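Local coordinates for arginine 3rd transport system periplasmic binding protein (Legionella pneumophila subsp. pneumophila str. Philadelphia 1, PDB 3KZG) that probably binds arginine in the periplasm and delivers it to a transport system of the inner membrane, at residues A[32-37]-A[193-198]; A[95-100]-A[145-150]. All coordinates share one frame; numbering follows the deposited sequence.

Interaction 1: A[32-37]-A[193-198]; sequences DLMQEI and YSIMAN
Met34 and Ile37, one turn apart on helix 29-40, converge on the single side chain of Ile195, and the contact is carried by these three side chains. At the start of the segment, OD2 of Asp32 is hydrogen-bonded to the hydroxyl of Tyr228. Leu33 has its CB directed at the other segment but packs instead against Tyr87 and Met215. Met34, modelled as selenomethionine, leaves the helix with CG anti to the backbone N (chi1 -165°), and the bends that follow at chi2 and chi3 swing its terminal methyl round onto Ile195. The two side chains meet end to end: CE of Met34 lies 3.4 Å from CD1 of Ile195, and 3.5 Å from its CG1, both closer than usual carbon contacts. CE of Met34 is also 3.6 Å from CG2 of Ile195, so the methyl is seated across both branches of the isoleucine. Behind it, SE of Met34 stands 3.8 Å from CD1 of Ile195.

This is the interior of the first lobe of a periplasmic binding protein of the two-lobed type, where helix 29-40 meets the chain as it returns from the second lobe. Ile195 is hydrogen-bonded to Ser84 through the backbone, and its N also to Ser84 OG, beside the two-stranded pairing of 82-83 with 196-197.

Further along, OE2 of Glu36 forms salt bridges with Arg39 and Arg40 of the same helix. Ile37 points back at the loop, its CG1 beside the backbone N and anti to the carbonyl carbon (chi1 -68°), with an extended chi2. Its CD1 thus reaches CD1 of Ile195 at 3.5 Å, methyl against methyl, while Leu212 of helix 202-217 also packs against Ile37.

Interaction 2: A[95-100]-A[145-150]; sequences ITTVDS and LGLSNN
Leu147 pushes its branched end against Thr96 and Thr97. A chi1 of -179° carries CG of Leu147 out from the helix, and its two methyls then reach different atoms of the strand. CD2 of Leu147 lies 4.1 Å from CA of Thr96. CD1 of the leucine comes equally close, 4.1 Å, to OG1 of Thr96. The side chains of Thr96 and Leu147 cross at about a right angle, whereas Thr97 runs past Leu147 in the opposite direction, bringing its CG2 to 4.0 Å from CG of the leucine.

In the next shell, OG1 of Thr97 donates a 3.2 Å hydrogen bond to OD1 of Asp99, which it meets from above the carboxylate plane, within the type I turn from Thr97 to Ser100. OG1 of Thr96 is hydrogen-bonded to the carbonyl O of Asp153. Helix 140-148 ends in a Schellman motif, with Asn150 at positive phi, and its last turn packs on strand 91-97 of the second lobe's sheet.

With both threonine hydroxyls engaged elsewhere and no hydrogen bond between the two segments, the contact is of van der Waals kind, leucine carbons against threonine carbons and the already bonded OG1 of Thr96.

In the fold
From the N terminus, the chain lays down helix 29-40 in the first lobe, crosses to the second and enters strand 91-97, and interaction 2 closes a loop of 44 residues there when helix 140-148 packs against that strand. Only after the second lobe is complete does the chain come back to supply 193-198, so interaction 1 closes a loop of 155 residues that wholly encloses interaction 2. The contacts nest without crossing. Their centres lie about 32 Å apart on opposite sides of the chain's centre: interaction 1 joins the returning chain to the first lobe, interaction 2 joins helix to sheet within the second.

Interaction 1: A[32-37]-A[193-198]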
loop_
_atom_site.group_PDB
_atom_site.type_symbol
_atom_site.label_atom_id
_atom_site.label_comp_id
_atom_site.label_asym_id
_atom_site.label_seq_id
_atom_site.Cartn_x
_atom_site.Cartn_y
_atom_site.Cartn_z
ATOM N N ASP A 32 -21.430 -12.959 3.001
ATOM C CA ASP A 32 -20.699 -11.888 3.664
ATOM C C ASP A 32 -20.722 -10.582 2.863
ATOM O O ASP A 32 -20.836 -9.497 3.435
ATOM C CB ASP A 32 -19.238 -12.292 3.922
ATOM C CG ASP A 32 -19.097 -13.462 4.901
ATOM O OD1 ASP A 32 -20.023 -13.705 5.705
ATOM O OD2 ASP A 32 -18.039 -14.132 4.871
ATOM N N LEU A 33 -20.613 -10.682 1.544
ATOM C CA LEU A 33 -20.627 -9.481 0.712
ATOM C C LEU A 33 -21.970 -8.769 0.814
ATOM O O LEU A 33 -22.037 -7.592 1.171
ATOM C CB LEU A 33 -20.344 -9.829 -0.750
ATOM C CG LEU A 33 -20.357 -8.612 -1.675
ATOM C CD1 LEU A 33 -19.312 -7.603 -1.203
ATOM C CD2 LEU A 33 -20.089 -9.036 -3.096
HETATM N N MSE A 34 -23.035 -9.496 0.490
HETATM C CA MSE A 34 -24.398 -8.971 0.535
HETATM C C MSE A 34 -24.703 -8.397 1.919
HETATM O O MSE A 34 -25.281 -7.316 2.044
HETATM C CB MSE A 34 -25.388 -10.094 0.201
HETATM C CG MSE A 34 -26.811 -9.631 -0.138
HETATM SE SE MSE A 34 -26.848 -8.321 -1.558
HETATM C CE MSE A 34 -26.848 -9.495 -3.096
ATOM N N GLN A 35 -24.303 -9.126 2.955
ATOM C CA GLN A 35 -24.519 -8.693 4.333
ATOM C C GLN A 35 -23.933 -7.299 4.547
ATOM O O GLN A 35 -24.593 -6.410 5.086
ATOM C CB GLN A 35 -23.856 -9.681 5.296
ATOM C CG GLN A 35 -24.100 -9.408 6.770
ATOM C CD GLN A 35 -25.550 -9.617 7.174
ATOM O OE1 GLN A 35 -26.415 -8.786 6.888
ATOM N NE2 GLN A 35 -25.825 -10.738 7.835
ATOM N N GLU A 36 -22.691 -7.112 4.117
ATOM C CA GLU A 36 -22.007 -5.830 4.262
ATOM C C GLU A 36 -22.673 -4.712 3.444
ATOM O O GLU A 36 -22.796 -3.582 3.917
ATOM C CB GLU A 36 -20.540 -5.989 3.854
ATOM C CG GLU A 36 -19.706 -4.731 3.919
ATOM C CD GLU A 36 -19.711 -4.085 5.285
ATOM O OE1 GLU A 36 -19.907 -4.807 6.284
ATOM O OE2 GLU A 36 -19.502 -2.855 5.358
ATOM N N ILE A 37 -23.101 -5.030 2.224
ATOM C CA ILE A 37 -23.762 -4.047 1.372
ATOM C C ILE A 37 -25.056 -3.541 2.023
ATOM O O ILE A 37 -25.379 -2.352 1.946
ATOM C CB ILE A 37 -24.091 -4.644 -0.020
ATOM C CG1 ILE A 37 -22.793 -4.899 -0.795
ATOM C CG2 ILE A 37 -25.001 -3.704 -0.800
ATOM C CD1 ILE A 37 -22.992 -5.558 -2.135
ATOM N N TYR A 193 -19.372 -11.805 -11.836
ATOM C CA TYR A 193 -20.447 -12.190 -10.930
ATOM C C TYR A 193 -21.046 -10.893 -10.422
ATOM O O TYR A 193 -20.326 -9.959 -10.064
ATOM C CB TYR A 193 -19.920 -13.027 -9.752
ATOM C CG TYR A 193 -19.298 -14.353 -10.153
ATOM C CD1 TYR A 193 -19.999 -15.264 -10.941
ATOM C CD2 TYR A 193 -18.001 -14.692 -9.748
ATOM C CE1 TYR A 193 -19.425 -16.478 -11.325
ATOM C CE2 TYR A 193 -17.420 -15.905 -10.122
ATOM C CZ TYR A 193 -18.139 -16.791 -10.914
ATOM O OH TYR A 193 -17.571 -17.983 -11.303
ATOM N N SER A 194 -22.372 -10.835 -10.388
ATOM C CA SER A 194 -23.045 -9.617 -9.969
ATOM C C SER A 194 -24.367 -9.848 -9.249
ATOM O O SER A 194 -24.909 -10.953 -9.249
ATOM C CB SER A 194 -23.275 -8.733 -11.200
ATOM O OG SER A 194 -24.304 -7.791 -10.973
ATOM N N ILE A 195 -24.872 -8.791 -8.627
ATOM C CA ILE A 195 -26.142 -8.835 -7.916
ATOM C C ILE A 195 -27.217 -8.556 -8.971
ATOM O O ILE A 195 -27.157 -7.550 -9.678
ATOM C CB ILE A 195 -26.153 -7.781 -6.793
ATOM C CG1 ILE A 195 -25.061 -8.133 -5.772
ATOM C CG2 ILE A 195 -27.512 -7.730 -6.108
ATOM C CD1 ILE A 195 -24.915 -7.133 -4.659
HETATM N N MSE A 196 -28.187 -9.460 -9.077
HETATM C CA MSE A 196 -29.247 -9.359 -10.074
HETATM C C MSE A 196 -30.569 -8.833 -9.524
HETATM O O MSE A 196 -30.911 -9.052 -8.364
HETATM C CB MSE A 196 -29.446 -10.736 -10.699
HETATM C CG MSE A 196 -30.208 -10.775 -12.003
HETATM SE SE MSE A 196 -30.143 -12.580 -12.691
HETATM C CE MSE A 196 -31.304 -13.421 -11.354
ATOM N N ALA A 197 -31.307 -8.123 -10.367
ATOM C CA ALA A 197 -32.583 -7.570 -9.948
ATOM C C ALA A 197 -33.498 -7.384 -11.145
ATOM O O ALA A 197 -33.078 -7.564 -12.291
ATOM C CB ALA A 197 -32.362 -6.240 -9.237
ATOM N N ASN A 198 -34.757 -7.049 -10.878
ATOM C CA ASN A 198 -35.718 -6.820 -11.948
ATOM C C ASN A 198 -35.429 -5.432 -12.530
ATOM O O ASN A 198 -34.964 -4.542 -11.821
ATOM C CB ASN A 198 -37.151 -6.904 -11.403
ATOM C CG ASN A 198 -37.540 -8.322 -11.001
ATOM O OD1 ASN A 198 -37.891 -8.584 -9.848
ATOM N ND2 ASN A 198 -37.472 -9.243 -11.954
#

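Interaction 2: A[95-100]-A[145-150]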
loop_
_atom_site.group_PDB
_atom_site.type_symbol
_atom_site.label_atom_id
_atom_site.label_comp_id
_atom_site.label_asym_id
_atom_site.label_seq_id
_atom_site.Cartn_x
_atom_site.Cartn_y
_atom_site.Cartn_z
ATOM N N ILE A 95 -13.222 -29.758 -14.117
ATOM C CA ILE A 95 -12.750 -30.566 -13.002
ATOM C C ILE A 95 -13.208 -32.007 -13.211
ATOM O O ILE A 95 -14.266 -32.248 -13.786
ATOM C CB ILE A 95 -13.298 -30.024 -11.660
ATOM C CG1 ILE A 95 -12.748 -30.849 -10.495
ATOM C CG2 ILE A 95 -14.830 -30.045 -11.666
ATOM C CD1 ILE A 95 -13.072 -30.271 -9.141
ATOM N N THR A 96 -12.396 -32.962 -12.770
ATOM C CA THR A 96 -12.729 -34.380 -12.907
ATOM C C THR A 96 -12.088 -35.136 -11.744
ATOM O O THR A 96 -11.391 -34.539 -10.930
ATOM C CB THR A 96 -12.213 -34.949 -14.252
ATOM O OG1 THR A 96 -12.760 -36.257 -14.461
ATOM C CG2 THR A 96 -10.691 -35.035 -14.257
ATOM N N THR A 97 -12.333 -36.438 -11.650
ATOM C CA THR A 97 -11.752 -37.224 -10.565
ATOM C C THR A 97 -10.303 -37.569 -10.878
ATOM O O THR A 97 -9.950 -37.778 -12.033
ATOM C CB THR A 97 -12.546 -38.523 -10.320
ATOM O OG1 THR A 97 -12.635 -39.269 -11.541
ATOM C CG2 THR A 97 -13.946 -38.200 -9.817
ATOM N N VAL A 98 -9.471 -37.623 -9.842
ATOM C CA VAL A 98 -8.046 -37.923 -9.995
ATOM C C VAL A 98 -7.757 -39.219 -10.747
ATOM O O VAL A 98 -6.733 -39.339 -11.419
ATOM C CB VAL A 98 -7.344 -37.998 -8.627
ATOM C CG1 VAL A 98 -7.487 -36.676 -7.905
ATOM C CG2 VAL A 98 -7.934 -39.129 -7.799
ATOM N N ASP A 99 -8.656 -40.186 -10.627
ATOM C CA ASP A 99 -8.487 -41.468 -11.298
ATOM C C ASP A 99 -8.959 -41.420 -12.748
ATOM O O ASP A 99 -9.235 -42.456 -13.352
ATOM C CB ASP A 99 -9.245 -42.556 -10.533
ATOM C CG ASP A 99 -10.683 -42.175 -10.251
ATOM O OD1 ASP A 99 -11.518 -42.252 -11.176
ATOM O OD2 ASP A 99 -10.974 -41.785 -9.100
ATOM N N SER A 100 -9.043 -40.217 -13.310
ATOM C CA SER A 100 -9.483 -40.063 -14.693
ATOM C C SER A 100 -8.319 -40.014 -15.675
ATOM O O SER A 100 -7.270 -39.446 -15.376
ATOM C CB SER A 100 -10.316 -38.786 -14.854
ATOM O OG SER A 100 -10.519 -38.496 -16.229
ATOM N N LEU A 145 -22.007 -36.035 -7.580
ATOM C CA LEU A 145 -22.320 -37.445 -7.355
ATOM C C LEU A 145 -22.216 -38.152 -8.690
ATOM O O LEU A 145 -21.677 -39.254 -8.781
ATOM C CB LEU A 145 -23.741 -37.618 -6.808
ATOM C CG LEU A 145 -24.268 -39.060 -6.745
ATOM C CD1 LEU A 145 -23.371 -39.904 -5.860
ATOM C CD2 LEU A 145 -25.698 -39.069 -6.213
ATOM N N GLY A 146 -22.751 -37.505 -9.723
ATOM C CA GLY A 146 -22.708 -38.074 -11.056
ATOM C C GLY A 146 -21.271 -38.289 -11.478
ATOM O O GLY A 146 -20.925 -39.326 -12.044
ATOM N N LEU A 147 -20.428 -37.302 -11.190
ATOM C CA LEU A 147 -19.015 -37.376 -11.529
ATOM C C LEU A 147 -18.379 -38.571 -10.814
ATOM O O LEU A 147 -17.690 -39.379 -11.437
ATOM C CB LEU A 147 -18.308 -36.083 -11.116
ATOM C CG LEU A 147 -16.808 -35.983 -11.418
ATOM C CD1 LEU A 147 -16.586 -36.104 -12.916
ATOM C CD2 LEU A 147 -16.254 -34.650 -10.893
ATOM N N SER A 148 -18.618 -38.671 -9.509
ATOM C CA SER A 148 -18.083 -39.762 -8.698
ATOM C C SER A 148 -18.532 -41.118 -9.227
ATOM O O SER A 148 -17.739 -42.055 -9.286
ATOM C CB SER A 148 -18.542 -39.631 -7.243
ATOM O OG SER A 148 -17.996 -38.489 -6.623
ATOM N N ASN A 149 -19.810 -41.209 -9.591
ATOM C CA ASN A 149 -20.406 -42.438 -10.119
ATOM C C ASN A 149 -20.057 -42.645 -11.583
ATOM O O ASN A 149 -20.540 -43.582 -12.220
ATOM C CB ASN A 149 -21.933 -42.403 -9.980
ATOM C CG ASN A 149 -22.399 -42.654 -8.563
ATOM O OD1 ASN A 149 -23.555 -42.395 -8.226
ATOM N ND2 ASN A 149 -21.508 -43.173 -7.726
ATOM N N ASN A 150 -19.232 -41.754 -12.116
ATOM C CA ASN A 150 -18.807 -41.843 -13.504
ATOM C C ASN A 150 -19.985 -41.721 -14.472
ATOM O O ASN A 150 -19.981 -42.330 -15.544
ATOM C CB ASN A 150 -18.067 -43.168 -13.729
ATOM C CG ASN A 150 -17.193 -43.145 -14.963
ATOM O OD1 ASN A 150 -16.400 -42.220 -15.160
ATOM N ND2 ASN A 150 -17.322 -44.172 -15.798
#